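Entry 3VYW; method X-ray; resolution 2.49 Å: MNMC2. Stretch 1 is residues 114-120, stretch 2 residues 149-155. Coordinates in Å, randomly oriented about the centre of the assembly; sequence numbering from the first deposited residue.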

# COMPACT_ATOMS: atom_id res chain seq x y z
N ALA A 114 -3.90 -2.95 15.22
CA ALA A 114 -4.82 -4.03 15.06
C ALA A 114 -4.77 -5.01 16.20
O ALA A 114 -5.77 -5.41 16.70
CB ALA A 114 -4.53 -4.73 13.77
N LEU A 115 -3.58 -5.40 16.60
CA LEU A 115 -3.42 -6.38 17.65
C LEU A 115 -3.97 -5.91 18.96
O LEU A 115 -4.47 -6.67 19.70
CB LEU A 115 -1.99 -6.82 17.79
CG LEU A 115 -1.35 -7.65 16.72
CD1 LEU A 115 0.11 -7.79 17.03
CD2 LEU A 115 -1.98 -9.00 16.58
N LYS A 116 -3.85 -4.64 19.27
CA LYS A 116 -4.46 -4.19 20.48
C LYS A 116 -5.97 -4.34 20.49
O LYS A 116 -6.53 -4.80 21.44
CB LYS A 116 -4.11 -2.74 20.72
CG LYS A 116 -4.26 -2.33 22.15
CD LYS A 116 -4.76 -0.92 22.28
CE LYS A 116 -5.23 -0.66 23.68
NZ LYS A 116 -4.19 -0.94 24.68
N HIS A 117 -6.62 -3.92 19.44
CA HIS A 117 -8.01 -4.14 19.28
C HIS A 117 -8.41 -5.54 19.11
O HIS A 117 -9.39 -5.96 19.65
CB HIS A 117 -8.53 -3.28 18.17
CG HIS A 117 -8.35 -1.84 18.44
ND1 HIS A 117 -9.34 -1.06 18.78
CD2 HIS A 117 -7.22 -1.09 18.50
CE1 HIS A 117 -8.87 0.15 19.01
NE2 HIS A 117 -7.57 0.12 18.83
N LEU A 118 -7.67 -6.31 18.36
CA LEU A 118 -8.11 -7.65 18.16
C LEU A 118 -8.14 -8.37 19.46
O LEU A 118 -9.05 -9.10 19.74
CB LEU A 118 -7.15 -8.38 17.27
CG LEU A 118 -7.27 -8.11 15.81
CD1 LEU A 118 -6.11 -8.75 15.11
CD2 LEU A 118 -8.56 -8.73 15.35
N TRP A 119 -7.09 -8.23 20.24
CA TRP A 119 -7.04 -8.81 21.54
C TRP A 119 -7.99 -8.25 22.55
O TRP A 119 -8.43 -8.95 23.42
CB TRP A 119 -5.63 -8.98 22.03
CG TRP A 119 -4.94 -10.07 21.30
CD1 TRP A 119 -5.49 -11.21 20.80
CD2 TRP A 119 -3.55 -10.15 20.94
NE1 TRP A 119 -4.57 -11.96 20.18
CE2 TRP A 119 -3.39 -11.38 20.24
CE3 TRP A 119 -2.47 -9.35 21.13
CZ2 TRP A 119 -2.18 -11.77 19.75
CZ3 TRP A 119 -1.26 -9.76 20.64
CH2 TRP A 119 -1.12 -10.94 19.96
N GLU A 120 -8.33 -6.99 22.49
CA GLU A 120 -9.31 -6.51 23.42
C GLU A 120 -10.60 -7.22 23.15
O GLU A 120 -11.29 -7.60 24.06
CB GLU A 120 -9.49 -5.01 23.28
CG GLU A 120 -8.19 -4.27 23.48
CD GLU A 120 -8.35 -2.80 23.80
OE1 GLU A 120 -8.90 -2.06 22.99
OE2 GLU A 120 -7.89 -2.39 24.86
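Stretch 2 (149-155) EIHEFLL

Stretch 2 is helical throughout, part of a longer helix, and it crosses the helix of stretch 1 at 110° between their N-to-C directions, with the axes 9.8 Å apart at closest approach. The two stretches bury 228 Å² between them, both sides summed. Within each stretch i to i+4 backbone hydrogen bonds hold the helix, such as Leu-154 N to Ile-150 O at 3.1 Å; no hydrogen bond joins the helices; the contact is made by side chains of stretch 2 against side chains of stretch 1 and the backbone N of Lys-116.

Glu-149 opens the stretch without touching stretch 1: its CA-to-CB bond points sideways and the end of its side chain leads away, into an exposed position. Ile-150 is the pivot. Its CA lies 6.4 Å from the CA of Lys-116, its CB points toward stretch 1, and with chi1 t and chi2 p it meets three residues. Ile-150 CG1 sits 3.9 Å from the backbone N of Lys-116 and 4.2 Å from Leu-115 CB, while Ile-150 CD1 comes within 4.3 Å of Trp-119 CZ3. A branched aliphatic residue thus reaches two successive helix positions and a third one turn on.

His-151 and Glu-152 are out of reach, as the helical turn carries them off the contact. One turn after Glu-149, Phe-153 points back toward stretch 1, its chi1 t, and places CE2 4.1 Å from Trp-119 CZ3, near the plane of the indole at its edge. Leu-154, a turn after Ile-150, leaves CA sideways, yet its CD1 still approaches Leu-115 CD1 to 4.4 Å. Leu-155 turns out of reach again. The rule is an i, i+3, i+4 pattern on stretch 2, Ile-150, Phe-153 and Leu-154, set against Leu-115, Lys-116 and Trp-119.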

# COMPACT_ATOMS: atom_id res chain seq x y z
N GLU A 149 2.78 -0.43 24.63
CA GLU A 149 3.10 -1.76 25.09
C GLU A 149 3.03 -2.78 24.01
O GLU A 149 3.85 -3.67 23.90
CB GLU A 149 2.09 -2.17 26.12
CG GLU A 149 2.68 -2.54 27.43
CD GLU A 149 3.07 -1.33 28.23
OE1 GLU A 149 2.30 -0.92 29.11
OE2 GLU A 149 4.16 -0.80 27.99
N ILE A 150 1.96 -2.67 23.25
CA ILE A 150 1.68 -3.51 22.12
C ILE A 150 2.65 -3.31 20.99
O ILE A 150 2.99 -4.24 20.32
CB ILE A 150 0.25 -3.29 21.67
CG1 ILE A 150 -0.22 -4.43 20.81
CG2 ILE A 150 0.13 -2.02 20.89
CD1 ILE A 150 0.17 -5.76 21.36
N HIS A 151 3.05 -2.09 20.74
CA HIS A 151 4.02 -1.84 19.73
C HIS A 151 5.38 -2.42 20.00
O HIS A 151 6.00 -2.97 19.12
CB HIS A 151 4.11 -0.36 19.47
CG HIS A 151 4.78 -0.03 18.19
ND1 HIS A 151 5.52 1.05 18.03
CD2 HIS A 151 4.82 -0.69 17.01
CE1 HIS A 151 5.98 1.08 16.81
NE2 HIS A 151 5.56 0.01 16.19
N GLU A 152 5.86 -2.26 21.21
CA GLU A 152 7.11 -2.81 21.64
C GLU A 152 7.08 -4.30 21.61
O GLU A 152 8.04 -4.93 21.30
CB GLU A 152 7.50 -2.30 23.02
CG GLU A 152 7.96 -0.86 23.00
CD GLU A 152 8.46 -0.37 24.31
OE1 GLU A 152 8.03 0.69 24.77
OE2 GLU A 152 9.32 -1.06 24.87
N PHE A 153 5.95 -4.86 21.94
CA PHE A 153 5.76 -6.27 21.88
C PHE A 153 5.91 -6.83 20.49
O PHE A 153 6.51 -7.84 20.31
CB PHE A 153 4.40 -6.57 22.47
CG PHE A 153 3.89 -7.94 22.22
CD1 PHE A 153 3.92 -8.86 23.20
CD2 PHE A 153 3.30 -8.27 21.04
CE1 PHE A 153 3.42 -10.10 23.00
CE2 PHE A 153 2.81 -9.51 20.83
CZ PHE A 153 2.85 -10.42 21.81
N LEU A 154 5.34 -6.16 19.51
CA LEU A 154 5.51 -6.54 18.13
C LEU A 154 6.91 -6.39 17.64
O LEU A 154 7.40 -7.19 16.92
CB LEU A 154 4.59 -5.72 17.25
CG LEU A 154 4.67 -5.95 15.76
CD1 LEU A 154 4.13 -7.30 15.43
CD2 LEU A 154 3.88 -4.91 15.04
N LEU A 155 7.56 -5.33 18.01
CA LEU A 155 8.90 -5.09 17.57
C LEU A 155 9.88 -6.13 18.07
O LEU A 155 10.78 -6.49 17.38
CB LEU A 155 9.34 -3.67 17.89
CG LEU A 155 8.59 -2.60 17.12
CD1 LEU A 155 8.86 -1.26 17.73
CD2 LEU A 155 9.01 -2.61 15.69